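PDB 3MJQ: stage 0 sporulation protein A homolog from Desulfitobacterium hafniense, which may regulate sporulation genes and may have diguanylate cyclase activity, the crystallised piece being its PAS domain, a fold commonly used for sensing. Local coordinates for residues 4-9 and 21-26; 11-16 and 102-107; 68-73 and 84-89; 15-20 and 96-101. The protein carries 1 engineered substitution. All blocks are in the same frame, centred on the assembly; numbering follows the deposited sequence.

Interaction 1. Residues 4-9 and 21-26; sequences FLETIE and LLYANT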
loop_
_atom_site.group_PDB
_atom_site.type_symbol
_atom_site.label_atom_id
_atom_site.label_comp_id
_atom_site.label_asym_id
_atom_site.label_seq_id
_atom_site.Cartn_x
_atom_site.Cartn_y
_atom_site.Cartn_z
ATOM N N PHE A 4 -10.247 -6.495 -2.943
ATOM C CA PHE A 4 -9.865 -5.913 -1.670
ATOM C C PHE A 4 -9.558 -4.422 -1.824
ATOM O O PHE A 4 -10.306 -3.595 -1.325
ATOM C CB PHE A 4 -8.631 -6.628 -1.120
ATOM C CG PHE A 4 -8.139 -6.058 0.178
ATOM C CD1 PHE A 4 -8.902 -6.165 1.334
ATOM C CD2 PHE A 4 -6.924 -5.392 0.240
ATOM C CE1 PHE A 4 -8.463 -5.608 2.544
ATOM C CE2 PHE A 4 -6.468 -4.828 1.440
ATOM C CZ PHE A 4 -7.239 -4.935 2.596
ATOM N N LEU A 5 -8.442 -4.098 -2.491
ATOM C CA LEU A 5 -7.986 -2.721 -2.763
ATOM C C LEU A 5 -9.132 -1.744 -3.029
ATOM O O LEU A 5 -9.097 -0.601 -2.596
ATOM C CB LEU A 5 -7.045 -2.735 -3.964
ATOM C CG LEU A 5 -5.890 -3.715 -3.751
ATOM C CD1 LEU A 5 -4.966 -3.655 -4.949
ATOM C CD2 LEU A 5 -5.163 -3.396 -2.439
ATOM N N GLU A 6 -10.121 -2.197 -3.786
ATOM C CA GLU A 6 -11.327 -1.427 -4.109
ATOM C C GLU A 6 -11.920 -0.818 -2.822
ATOM O O GLU A 6 -12.572 0.229 -2.843
ATOM C CB GLU A 6 -12.359 -2.358 -4.749
ATOM C CG GLU A 6 -13.468 -1.601 -5.473
ATOM C CD GLU A 6 -12.956 -0.800 -6.692
ATOM O OE1 GLU A 6 -12.029 -1.392 -7.355
ATOM O OE2 GLU A 6 -13.512 0.335 -6.943
ATOM N N THR A 7 -11.692 -1.493 -1.699
ATOM C CA THR A 7 -12.198 -1.059 -0.393
ATOM C C THR A 7 -11.345 -0.066 0.415
ATOM O O THR A 7 -11.632 0.212 1.573
ATOM C CB THR A 7 -12.496 -2.281 0.484
ATOM O OG1 THR A 7 -11.271 -2.943 0.820
ATOM C CG2 THR A 7 -13.411 -3.226 -0.266
ATOM N N ILE A 8 -10.321 0.498 -0.201
ATOM C CA ILE A 8 -9.481 1.469 0.488
ATOM C C ILE A 8 -9.819 2.855 -0.056
ATOM O O ILE A 8 -9.942 3.038 -1.265
ATOM C CB ILE A 8 -8.018 1.116 0.274
ATOM C CG1 ILE A 8 -7.762 -0.266 0.894
ATOM C CG2 ILE A 8 -7.129 2.193 0.853
ATOM C CD1 ILE A 8 -6.354 -0.767 0.798
ATOM N N GLU A 9 -10.018 3.820 0.838
ATOM C CA GLU A 9 -10.390 5.163 0.412
ATOM C C GLU A 9 -9.296 5.868 -0.397
ATOM O O GLU A 9 -9.575 6.743 -1.225
ATOM C CB GLU A 9 -10.779 6.028 1.623
ATOM C CG GLU A 9 -11.870 5.447 2.551
ATOM C CD GLU A 9 -13.196 5.104 1.855
ATOM O OE1 GLU A 9 -13.233 4.132 1.069
ATOM O OE2 GLU A 9 -14.210 5.804 2.102
ATOM N N LEU A 21 -2.010 3.022 -17.195
ATOM C CA LEU A 21 -2.717 2.568 -16.006
ATOM C C LEU A 21 -3.276 1.155 -16.082
ATOM O O LEU A 21 -4.397 0.945 -16.547
ATOM C CB LEU A 21 -3.850 3.540 -15.663
ATOM C CG LEU A 21 -3.536 4.713 -14.717
ATOM C CD1 LEU A 21 -2.364 5.538 -15.242
ATOM C CD2 LEU A 21 -4.772 5.590 -14.572
ATOM N N LEU A 22 -2.492 0.196 -15.605
ATOM C CA LEU A 22 -2.898 -1.202 -15.583
ATOM C C LEU A 22 -4.097 -1.413 -14.652
ATOM O O LEU A 22 -5.042 -2.120 -15.002
ATOM C CB LEU A 22 -1.723 -2.067 -15.125
ATOM C CG LEU A 22 -0.601 -2.345 -16.131
ATOM C CD1 LEU A 22 -0.451 -1.200 -17.099
ATOM C CD2 LEU A 22 0.691 -2.584 -15.375
ATOM N N TYR A 23 -4.056 -0.789 -13.474
ATOM C CA TYR A 23 -5.133 -0.903 -12.487
ATOM C C TYR A 23 -5.436 0.389 -11.730
ATOM O O TYR A 23 -4.548 1.203 -11.499
ATOM C CB TYR A 23 -4.791 -1.968 -11.457
ATOM C CG TYR A 23 -5.806 -2.050 -10.352
ATOM C CD1 TYR A 23 -7.004 -2.720 -10.535
ATOM C CD2 TYR A 23 -5.573 -1.435 -9.129
ATOM C CE1 TYR A 23 -7.945 -2.782 -9.528
ATOM C CE2 TYR A 23 -6.503 -1.485 -8.114
ATOM C CZ TYR A 23 -7.691 -2.163 -8.318
ATOM O OH TYR A 23 -8.618 -2.243 -7.304
ATOM N N ALA A 24 -6.691 0.544 -11.325
ATOM C CA ALA A 24 -7.124 1.714 -10.572
ATOM C C ALA A 24 -8.383 1.338 -9.827
ATOM O O ALA A 24 -9.112 0.460 -10.267
ATOM C CB ALA A 24 -7.399 2.871 -11.499
ATOM N N ASN A 25 -8.642 2.003 -8.707
ATOM C CA ASN A 25 -9.819 1.708 -7.909
ATOM C C ASN A 25 -10.840 2.826 -7.932
ATOM O O ASN A 25 -10.540 3.956 -8.304
ATOM C CB ASN A 25 -9.423 1.392 -6.462
ATOM C CG ASN A 25 -8.718 2.559 -5.766
ATOM O OD1 ASN A 25 -8.518 3.618 -6.351
ATOM N ND2 ASN A 25 -8.341 2.360 -4.511
ATOM N N THR A 26 -12.054 2.490 -7.522
ATOM C CA THR A 26 -13.171 3.440 -7.504
ATOM C C THR A 26 -12.736 4.837 -7.021
ATOM O O THR A 26 -13.260 5.868 -7.473
ATOM C CB THR A 26 -14.282 2.931 -6.551
ATOM O OG1 THR A 26 -15.470 3.718 -6.670
ATOM C CG2 THR A 26 -13.752 2.971 -5.106
#

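Interaction 2. Residues 11-16 and 102-107; sequences MILIIN and AIIKDL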
loop_
_atom_site.group_PDB
_atom_site.type_symbol
_atom_site.label_atom_id
_atom_site.label_comp_id
_atom_site.label_asym_id
_atom_site.label_seq_id
_atom_site.Cartn_x
_atom_site.Cartn_y
_atom_site.Cartn_z
HETATM N N MSE A 11 -6.417 6.415 -3.222
HETATM C CA MSE A 11 -6.283 6.066 -4.627
HETATM C C MSE A 11 -5.120 5.094 -4.862
HETATM O O MSE A 11 -3.984 5.320 -4.427
HETATM C CB MSE A 11 -6.093 7.334 -5.468
HETATM C CG MSE A 11 -7.243 8.327 -5.428
HETATM SE SE MSE A 11 -6.783 10.009 -6.297
HETATM C CE MSE A 11 -5.802 10.844 -4.818
ATOM N N ILE A 12 -5.429 3.998 -5.544
ATOM C CA ILE A 12 -4.438 2.994 -5.830
ATOM C C ILE A 12 -4.436 2.765 -7.306
ATOM O O ILE A 12 -5.481 2.553 -7.910
ATOM C CB ILE A 12 -4.747 1.651 -5.151
ATOM C CG1 ILE A 12 -4.523 1.753 -3.643
ATOM C CG2 ILE A 12 -3.858 0.559 -5.747
ATOM C CD1 ILE A 12 -4.949 0.516 -2.892
ATOM N N LEU A 13 -3.241 2.809 -7.874
ATOM C CA LEU A 13 -3.042 2.600 -9.292
ATOM C C LEU A 13 -1.866 1.661 -9.438
ATOM O O LEU A 13 -1.001 1.594 -8.564
ATOM C CB LEU A 13 -2.681 3.915 -9.993
ATOM C CG LEU A 13 -3.594 5.139 -9.891
ATOM C CD1 LEU A 13 -2.889 6.338 -10.515
ATOM C CD2 LEU A 13 -4.927 4.887 -10.605
ATOM N N ILE A 14 -1.857 0.920 -10.532
ATOM C CA ILE A 14 -0.740 0.051 -10.836
ATOM C C ILE A 14 -0.381 0.582 -12.220
ATOM O O ILE A 14 -1.226 0.609 -13.105
ATOM C CB ILE A 14 -1.146 -1.444 -10.904
ATOM C CG1 ILE A 14 -1.201 -2.056 -9.507
ATOM C CG2 ILE A 14 -0.109 -2.226 -11.672
ATOM C CD1 ILE A 14 -2.449 -1.788 -8.761
ATOM N N ILE A 15 0.846 1.045 -12.409
ATOM C CA ILE A 15 1.219 1.594 -13.706
ATOM C C ILE A 15 2.496 0.956 -14.223
ATOM O O ILE A 15 3.437 0.728 -13.460
ATOM C CB ILE A 15 1.364 3.142 -13.619
ATOM C CG1 ILE A 15 2.591 3.531 -12.802
ATOM C CG2 ILE A 15 0.148 3.734 -12.906
ATOM C CD1 ILE A 15 3.800 3.811 -13.630
ATOM N N ASN A 16 2.518 0.666 -15.524
ATOM C CA ASN A 16 3.661 0.018 -16.161
ATOM C C ASN A 16 4.817 0.941 -16.502
ATOM O O ASN A 16 4.790 2.132 -16.212
ATOM C CB ASN A 16 3.223 -0.713 -17.430
ATOM C CG ASN A 16 2.716 0.224 -18.493
ATOM O OD1 ASN A 16 3.381 1.187 -18.853
ATOM N ND2 ASN A 16 1.533 -0.058 -19.012
ATOM N N ALA A 102 1.124 2.006 -6.665
ATOM C CA ALA A 102 1.009 3.267 -5.964
ATOM C C ALA A 102 -0.259 3.476 -5.161
ATOM O O ALA A 102 -1.376 3.216 -5.629
ATOM C CB ALA A 102 1.161 4.408 -6.958
ATOM N N ILE A 103 -0.059 3.965 -3.943
ATOM C CA ILE A 103 -1.156 4.283 -3.051
ATOM C C ILE A 103 -0.981 5.788 -2.839
ATOM O O ILE A 103 0.059 6.254 -2.359
ATOM C CB ILE A 103 -1.054 3.491 -1.727
ATOM C CG1 ILE A 103 -0.831 1.997 -2.054
ATOM C CG2 ILE A 103 -2.331 3.698 -0.889
ATOM C CD1 ILE A 103 -0.782 1.060 -0.853
ATOM N N ILE A 104 -2.005 6.538 -3.235
ATOM C CA ILE A 104 -1.976 7.985 -3.164
ATOM C C ILE A 104 -2.920 8.635 -2.163
ATOM O O ILE A 104 -4.128 8.388 -2.190
ATOM C CB ILE A 104 -2.265 8.539 -4.542
ATOM C CG1 ILE A 104 -1.303 7.873 -5.523
ATOM C CG2 ILE A 104 -2.103 10.059 -4.558
ATOM C CD1 ILE A 104 -1.733 7.981 -6.950
ATOM N N LYS A 105 -2.351 9.481 -1.295
ATOM C CA LYS A 105 -3.109 10.211 -0.273
ATOM C C LYS A 105 -3.456 11.640 -0.711
ATOM O O LYS A 105 -2.573 12.446 -1.031
ATOM C CB LYS A 105 -2.332 10.273 1.048
ATOM C CG LYS A 105 -3.078 11.005 2.161
ATOM C CD LYS A 105 -2.312 11.012 3.476
ATOM C CE LYS A 105 -3.048 11.834 4.515
ATOM N NZ LYS A 105 -2.181 12.111 5.678
ATOM N N ASP A 106 -4.747 11.946 -0.740
ATOM C CA ASP A 106 -5.185 13.280 -1.103
ATOM C C ASP A 106 -4.799 14.193 0.061
ATOM O O ASP A 106 -5.290 14.024 1.174
ATOM C CB ASP A 106 -6.693 13.289 -1.302
ATOM C CG ASP A 106 -7.237 14.675 -1.506
ATOM O OD1 ASP A 106 -6.455 15.640 -1.388
ATOM O OD2 ASP A 106 -8.449 14.798 -1.777
ATOM N N LEU A 107 -3.909 15.148 -0.187
ATOM C CA LEU A 107 -3.489 16.056 0.873
ATOM C C LEU A 107 -4.332 17.315 0.926
ATOM O O LEU A 107 -3.798 18.391 1.167
ATOM C CB LEU A 107 -2.032 16.462 0.688
ATOM C CG LEU A 107 -1.014 15.333 0.606
ATOM C CD1 LEU A 107 0.378 15.926 0.616
ATOM C CD2 LEU A 107 -1.196 14.384 1.763
#

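Interaction 3. Residues 68-73 and 84-89; sequences KESLPL and PAKARI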
loop_
_atom_site.group_PDB
_atom_site.type_symbol
_atom_site.label_atom_id
_atom_site.label_comp_id
_atom_site.label_asym_id
_atom_site.label_seq_id
_atom_site.Cartn_x
_atom_site.Cartn_y
_atom_site.Cartn_z
ATOM N N LYS A 68 13.204 6.799 -5.808
ATOM C CA LYS A 68 12.371 7.246 -4.690
ATOM C C LYS A 68 11.287 6.248 -4.289
ATOM O O LYS A 68 10.912 5.367 -5.074
ATOM C CB LYS A 68 11.723 8.592 -5.033
ATOM C CG LYS A 68 12.713 9.662 -5.485
ATOM C CD LYS A 68 12.014 10.893 -6.076
ATOM C CE LYS A 68 13.034 11.873 -6.661
ATOM N NZ LYS A 68 12.429 13.025 -7.389
ATOM N N GLU A 69 10.791 6.400 -3.060
ATOM C CA GLU A 69 9.744 5.532 -2.519
ATOM C C GLU A 69 8.429 6.287 -2.326
ATOM O O GLU A 69 7.381 5.678 -2.088
ATOM C CB GLU A 69 10.185 4.934 -1.176
ATOM C CG GLU A 69 11.523 4.203 -1.223
ATOM C CD GLU A 69 11.780 3.348 0.010
ATOM O OE1 GLU A 69 11.715 3.882 1.140
ATOM O OE2 GLU A 69 12.055 2.140 -0.157
ATOM N N SER A 70 8.501 7.614 -2.418
ATOM C CA SER A 70 7.336 8.483 -2.277
ATOM C C SER A 70 7.645 9.869 -2.838
ATOM O O SER A 70 8.781 10.341 -2.768
ATOM C CB SER A 70 6.943 8.635 -0.809
ATOM O OG SER A 70 7.727 9.633 -0.178
ATOM N N LEU A 71 6.633 10.520 -3.401
ATOM C CA LEU A 71 6.811 11.860 -3.932
ATOM C C LEU A 71 5.490 12.561 -3.885
ATOM O O LEU A 71 4.438 11.934 -3.976
ATOM C CB LEU A 71 7.292 11.842 -5.381
ATOM C CG LEU A 71 6.272 11.456 -6.454
ATOM C CD1 LEU A 71 6.862 11.708 -7.856
ATOM C CD2 LEU A 71 5.890 9.984 -6.267
ATOM N N PRO A 72 5.527 13.877 -3.708
ATOM C CA PRO A 72 4.301 14.677 -3.659
ATOM C C PRO A 72 3.768 14.811 -5.094
ATOM O O PRO A 72 4.522 14.647 -6.062
ATOM C CB PRO A 72 4.781 16.000 -3.074
ATOM C CG PRO A 72 6.192 16.091 -3.604
ATOM C CD PRO A 72 6.713 14.694 -3.391
ATOM N N LEU A 73 2.482 15.100 -5.239
ATOM C CA LEU A 73 1.917 15.210 -6.568
ATOM C C LEU A 73 0.831 16.242 -6.621
ATOM O O LEU A 73 0.351 16.713 -5.592
ATOM C CB LEU A 73 1.308 13.878 -7.007
ATOM C CG LEU A 73 2.162 12.639 -7.228
ATOM C CD1 LEU A 73 1.236 11.486 -7.470
ATOM C CD2 LEU A 73 3.099 12.816 -8.413
ATOM N N PRO A 84 -3.416 18.585 -4.243
ATOM C CA PRO A 84 -2.137 18.160 -3.685
ATOM C C PRO A 84 -2.251 16.719 -3.193
ATOM O O PRO A 84 -3.222 16.338 -2.537
ATOM C CB PRO A 84 -1.921 19.150 -2.551
ATOM C CG PRO A 84 -3.282 19.371 -2.072
ATOM C CD PRO A 84 -4.066 19.551 -3.342
ATOM N N ALA A 85 -1.261 15.909 -3.523
ATOM C CA ALA A 85 -1.294 14.526 -3.106
ATOM C C ALA A 85 0.097 14.091 -2.748
ATOM O O ALA A 85 1.083 14.790 -3.038
ATOM C CB ALA A 85 -1.826 13.652 -4.227
ATOM N N LYS A 86 0.150 12.944 -2.079
ATOM C CA LYS A 86 1.390 12.318 -1.697
ATOM C C LYS A 86 1.211 10.875 -2.137
ATOM O O LYS A 86 0.220 10.216 -1.807
ATOM C CB LYS A 86 1.644 12.397 -0.187
ATOM C CG LYS A 86 3.012 11.822 0.189
ATOM C CD LYS A 86 3.402 12.100 1.630
ATOM C CE LYS A 86 4.866 11.718 1.883
ATOM N NZ LYS A 86 5.303 11.924 3.303
ATOM N N ALA A 87 2.164 10.394 -2.920
ATOM C CA ALA A 87 2.072 9.039 -3.406
ATOM C C ALA A 87 3.207 8.184 -2.891
ATOM O O ALA A 87 4.357 8.598 -2.906
ATOM C CB ALA A 87 2.072 9.046 -4.917
ATOM N N ARG A 88 2.871 6.997 -2.405
ATOM C CA ARG A 88 3.866 6.048 -1.943
ATOM C C ARG A 88 3.867 4.958 -3.011
ATOM O O ARG A 88 2.791 4.494 -3.451
ATOM C CB ARG A 88 3.473 5.487 -0.577
ATOM C CG ARG A 88 3.574 6.545 0.511
ATOM C CD ARG A 88 2.794 6.213 1.775
ATOM N NE ARG A 88 2.519 7.419 2.562
ATOM C CZ ARG A 88 3.455 8.163 3.145
ATOM N NH1 ARG A 88 4.737 7.824 3.039
ATOM N NH2 ARG A 88 3.106 9.256 3.818
ATOM N N ILE A 89 5.065 4.580 -3.455
ATOM C CA ILE A 89 5.183 3.562 -4.487
ATOM C C ILE A 89 6.041 2.352 -4.127
ATOM O O ILE A 89 7.008 2.450 -3.372
ATOM C CB ILE A 89 5.696 4.170 -5.809
ATOM C CG1 ILE A 89 7.194 4.428 -5.724
ATOM C CG2 ILE A 89 4.964 5.483 -6.110
ATOM C CD1 ILE A 89 7.786 4.846 -7.054
#

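Interaction 4. Residues 15-20 and 96-101; sequences INREGR and NEPCLF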
loop_
_atom_site.group_PDB
_atom_site.type_symbol
_atom_site.label_atom_id
_atom_site.label_comp_id
_atom_site.label_asym_id
_atom_site.label_seq_id
_atom_site.Cartn_x
_atom_site.Cartn_y
_atom_site.Cartn_z
ATOM N N ILE A 15 0.846 1.045 -12.409
ATOM C CA ILE A 15 1.219 1.594 -13.706
ATOM C C ILE A 15 2.496 0.956 -14.223
ATOM O O ILE A 15 3.437 0.728 -13.460
ATOM C CB ILE A 15 1.364 3.142 -13.619
ATOM C CG1 ILE A 15 2.591 3.531 -12.802
ATOM C CG2 ILE A 15 0.148 3.734 -12.906
ATOM C CD1 ILE A 15 3.800 3.811 -13.630
ATOM N N ASN A 16 2.518 0.666 -15.524
ATOM C CA ASN A 16 3.661 0.018 -16.161
ATOM C C ASN A 16 4.817 0.941 -16.502
ATOM O O ASN A 16 4.790 2.132 -16.212
ATOM C CB ASN A 16 3.223 -0.713 -17.430
ATOM C CG ASN A 16 2.716 0.224 -18.493
ATOM O OD1 ASN A 16 3.381 1.187 -18.853
ATOM N ND2 ASN A 16 1.533 -0.058 -19.012
ATOM N N ARG A 17 5.831 0.365 -17.131
ATOM C CA ARG A 17 7.029 1.090 -17.528
ATOM C C ARG A 17 6.741 2.258 -18.477
ATOM O O ARG A 17 7.441 3.269 -18.462
ATOM C CB ARG A 17 8.006 0.115 -18.186
ATOM C CG ARG A 17 9.422 0.613 -18.240
ATOM C CD ARG A 17 10.356 -0.397 -17.606
ATOM N NE ARG A 17 11.680 0.171 -17.376
ATOM C CZ ARG A 17 12.674 -0.469 -16.767
ATOM N NH1 ARG A 17 12.495 -1.707 -16.324
ATOM N NH2 ARG A 17 13.849 0.130 -16.603
ATOM N N GLU A 18 5.702 2.104 -19.300
ATOM C CA GLU A 18 5.301 3.117 -20.280
ATOM C C GLU A 18 4.376 4.182 -19.730
ATOM O O GLU A 18 3.980 5.098 -20.454
ATOM C CB GLU A 18 4.605 2.467 -21.473
ATOM C CG GLU A 18 5.491 2.230 -22.667
ATOM C CD GLU A 18 4.768 2.549 -23.958
ATOM O OE1 GLU A 18 3.545 2.291 -24.023
ATOM O OE2 GLU A 18 5.418 3.049 -24.903
ATOM N N GLY A 19 4.009 4.050 -18.460
ATOM C CA GLY A 19 3.138 5.032 -17.847
ATOM C C GLY A 19 1.661 4.795 -18.064
ATOM O O GLY A 19 0.850 5.691 -17.864
ATOM N N ARG A 20 1.297 3.594 -18.487
ATOM C CA ARG A 20 -0.114 3.302 -18.686
ATOM C C ARG A 20 -0.728 2.736 -17.400
ATOM O O ARG A 20 -0.054 2.067 -16.609
ATOM C CB ARG A 20 -0.314 2.334 -19.865
ATOM C CG ARG A 20 -0.154 2.973 -21.250
ATOM C CD ARG A 20 -0.823 4.349 -21.316
ATOM N NE ARG A 20 -1.360 4.658 -22.639
ATOM C CZ ARG A 20 -2.485 4.143 -23.135
ATOM N NH1 ARG A 20 -3.201 3.285 -22.417
ATOM N NH2 ARG A 20 -2.902 4.487 -24.346
ATOM N N ASN A 96 3.637 -10.274 -15.838
ATOM C CA ASN A 96 5.056 -10.469 -16.190
ATOM C C ASN A 96 6.088 -9.323 -16.174
ATOM O O ASN A 96 7.289 -9.573 -16.000
ATOM C CB ASN A 96 5.190 -11.113 -17.572
ATOM C CG ASN A 96 5.160 -12.594 -17.516
ATOM O OD1 ASN A 96 5.586 -13.207 -16.533
ATOM N ND2 ASN A 96 4.645 -13.202 -18.572
ATOM N N GLU A 97 5.635 -8.086 -16.350
ATOM C CA GLU A 97 6.562 -6.968 -16.513
ATOM C C GLU A 97 6.640 -5.975 -15.387
ATOM O O GLU A 97 5.647 -5.694 -14.724
ATOM C CB GLU A 97 6.223 -6.254 -17.817
ATOM C CG GLU A 97 6.241 -7.205 -19.033
ATOM C CD GLU A 97 7.624 -7.353 -19.647
ATOM O OE1 GLU A 97 7.974 -6.505 -20.499
ATOM O OE2 GLU A 97 8.360 -8.299 -19.271
ATOM N N PRO A 98 7.839 -5.413 -15.170
ATOM C CA PRO A 98 8.094 -4.438 -14.112
ATOM C C PRO A 98 7.077 -3.308 -14.178
ATOM O O PRO A 98 6.809 -2.756 -15.251
ATOM C CB PRO A 98 9.509 -3.952 -14.425
ATOM C CG PRO A 98 10.117 -5.081 -15.180
ATOM C CD PRO A 98 9.001 -5.513 -16.068
ATOM N N CYS A 99 6.510 -2.967 -13.026
ATOM C CA CYS A 99 5.537 -1.885 -12.939
ATOM C C CYS A 99 5.567 -1.250 -11.550
ATOM O O CYS A 99 6.269 -1.722 -10.657
ATOM C CB CYS A 99 4.134 -2.407 -13.246
ATOM S SG CYS A 99 3.305 -3.161 -11.851
ATOM N N LEU A 100 4.805 -0.178 -11.367
ATOM C CA LEU A 100 4.771 0.497 -10.079
ATOM C C LEU A 100 3.423 0.354 -9.390
ATOM O O LEU A 100 2.376 0.454 -10.026
ATOM C CB LEU A 100 5.109 1.978 -10.253
ATOM C CG LEU A 100 6.512 2.465 -9.864
ATOM C CD1 LEU A 100 7.516 1.355 -9.992
ATOM C CD2 LEU A 100 6.906 3.638 -10.744
ATOM N N PHE A 101 3.464 0.086 -8.087
ATOM C CA PHE A 101 2.255 -0.048 -7.281
ATOM C C PHE A 101 2.174 1.227 -6.454
ATOM O O PHE A 101 3.043 1.501 -5.634
ATOM C CB PHE A 101 2.339 -1.257 -6.358
ATOM C CG PHE A 101 1.191 -1.364 -5.403
ATOM C CD1 PHE A 101 -0.117 -1.365 -5.874
ATOM C CD2 PHE A 101 1.410 -1.469 -4.036
ATOM C CE1 PHE A 101 -1.191 -1.469 -4.997
ATOM C CE2 PHE A 101 0.342 -1.576 -3.155
ATOM C CZ PHE A 101 -0.962 -1.575 -3.641
#

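Interaction 1. Residues 4-9 and 21-26
Asn-25 sets its CB against Glu-6, and Tyr-23 meets Leu-5, where loop 4-9 of this PAS domain lies on residues 21-26 at the edge of the sheet. Tyr-23 belongs to a classic beta bulge, sharing with Leu-22 the place across from Ile-14. From Asn-25 outwards, CB sits 4.1 Å from Glu-6 CA and 3.9 Å from Glu-6 OE1. With chi1 at 61°, CG lies between the backbone N and the carbonyl carbon, and the amide beyond it comes near the carbonyls of the loop. Asn-25 ND2 passes Leu-5 O at 3.6 Å and Ile-8 O at 3.7 Å but gives its hydrogen bond to the carbonyl of Asp-10, while OD1 accepts from the backbone N of Ile-12. The buried amide thus fastens the chain just after strand 21-24 to Asp-10 and Ile-12, at the start of strand 11-16.

Tyr-23 points toward the loop, and its ring comes obliquely against Leu-5, with Leu-5 CD1 4.1 Å from Tyr-23 CE2. Glu-6 OE1 lies 3.5 Å from Tyr-23 OH, the carboxylate and ring planes being 84° apart. A bond from Thr-26 N to Glu-6 OE2 is modelled but doubtful, because OE2 is crowded against Thr-26 CB. The loop also meets the second subunit: Phe-4 packs its ring against Phe-101 of that neighbouring chain. Back at Tyr-23, the phenol oxygen OH ends 3.7 Å from Leu-5 CB.

Interaction 2. Residues 11-16 and 102-107
Ile-12 and Ile-103 lie side by side and point the same way off one face of the sheet, with Ile-12 CG1 4.0 Å from Ile-103 CG2. They form a non-hydrogen-bonded pair between antiparallel neighbours in the PAS sheet, strands 11-16 and 98-106. The other face is built differently, since Ile-104 is met obliquely by two partners. Selenomethionine Met-11 runs out beside it and then bends at chi3 (-81°), which swings CE round to 3.8 Å from Ile-104 CG2. The other branch of Ile-104 reaches Leu-13, CD1 to CD1 at 4.1 Å. Helix 27-32 covers this face through Val-28, which touches both Met-11 and Leu-13, while Ile-103 on the first face packs on Trp-90.

Between the two faces runs the backbone ladder. Ile-104 N gives a nearly straight bond to Met-11 O (2.6 Å, 169°), whereas the return bond from Met-11 N to Ile-104 O is weak. Leu-13 and Ala-102 exchange two bonds, each of 2.9 Å between N and O. At the strand end Asp-106 turns to Lys-31 in a salt bridge. With aliphatic groups on both faces and the polar backbone paired between them, the contact is a buried, essentially apolar one whose directionality comes from the main chain.

Interaction 3. Residues 68-73 and 84-89
Leu-71 and Leu-73 both reach the methyl group of Ala-87, but from different torsions. In Leu-71 the first torsion is 74°, putting CG in the crowded position between N and the carbonyl carbon; the chain then leads CD2 to 4.2 Å from Ala-87 CB. Leu-73 has CG anti to its carbonyl carbon (chi1 -65°), and its CD1 comes to 3.6 Å from the same CB, while its own CB lies opposite Ala-85 CB. Both leucines lie on the same face as Ala-85 and Ala-87, and helix 53-65 meets Leu-71 through Ile-59. Strands 70-76 and 82-93 make an antiparallel hairpin at the edge of the PAS sheet. Leu-71 and Ala-87 bond both ways, as do Leu-73 and Ala-85, and Ile-89 N donates to Glu-69 O at 2.9 Å. Pro-72, which has no N-H, pairs with Lys-86 at a non-hydrogen-bonded position, where none is required. On that face Lys-86 is fully extended beyond CG and brings CE to 4.1 Å from Ser-70 OG. Farther along, Arg-88 CG lies 4.2 Å from Ser-70 CB, and the Arg-88 side chain packs on Trp-90 of the second subunit. Ile-89 sends CD1 to 3.7 Å from Lys-68 O, with its side chain also touching Leu-63 of helix 53-65.

Interaction 4. Residues 15-20 and 96-101
Ile-15 and Leu-100 are tied by two backbone hydrogen bonds that make them an antiparallel hydrogen-bonded pair. Leu-100 N reaches Ile-15 O at 2.7 Å in an almost straight bond (175°), and Ile-15 N donates to Leu-100 O at 2.9 Å. A second set of bonds closes the loop that follows. Residues Asn-16 to Gly-19 form a type I beta turn, and Asn-16 N also bonds Arg-20 O. The Asn-16 side chain works inside the turn: Arg-20 N points at OD1 from 3.2 Å with a straight N-H (172°), yet the donor stands well above the plane of the amide carbonyl. Glu-18 N makes a weak bond to the same oxygen, so one acceptor gathers two backbone N-H groups of the loop.

The apolar contacts are few. The side chains of Ile-15 and Leu-100 lie side by side and point the same way, Ile-15 CG1 being 3.9 Å from Leu-100 CB. Helix 53-65 covers this pair, with Phe-64 touching both. On the opposite face of the sheet Cys-99 lies against Ile-14 and Leu-22.

One contact involves a charged group. Arg-17, exposed to solvent, bends at chi2 (126°), and its guanidinium approaches Pro-98 obliquely; Arg-17 NH1 lies 4.2 Å from Pro-98 CB.

Strands 11-16 and 98-106, first and last in the domain, are neighbours inside the antiparallel sheet, an adjacency characteristic of the PAS fold with its 2-1-5-4-3 strand order.

How the interactions relate
All four interactions reach one antiparallel PAS sheet. Interactions 2 and 4 are successive parts of the same strand pair, 11-16 with 98-106; they share Ile-15 and Asn-16, and their centres are about 13 Å apart. Interaction 1 adds the edge strand 21-24 on one side, its centre about 9 Å from that of interaction 2, where Tyr-23 O lies 2.9 Å from Ile-14 N. Interaction 3 forms the opposite edge, its centre about 8 Å from that of interaction 2, and Lys-105 N meets Lys-86 O at 2.7 Å. The two edge contacts, about 17 Å apart between centres, do not touch. All four have residues within reach of the second subunit.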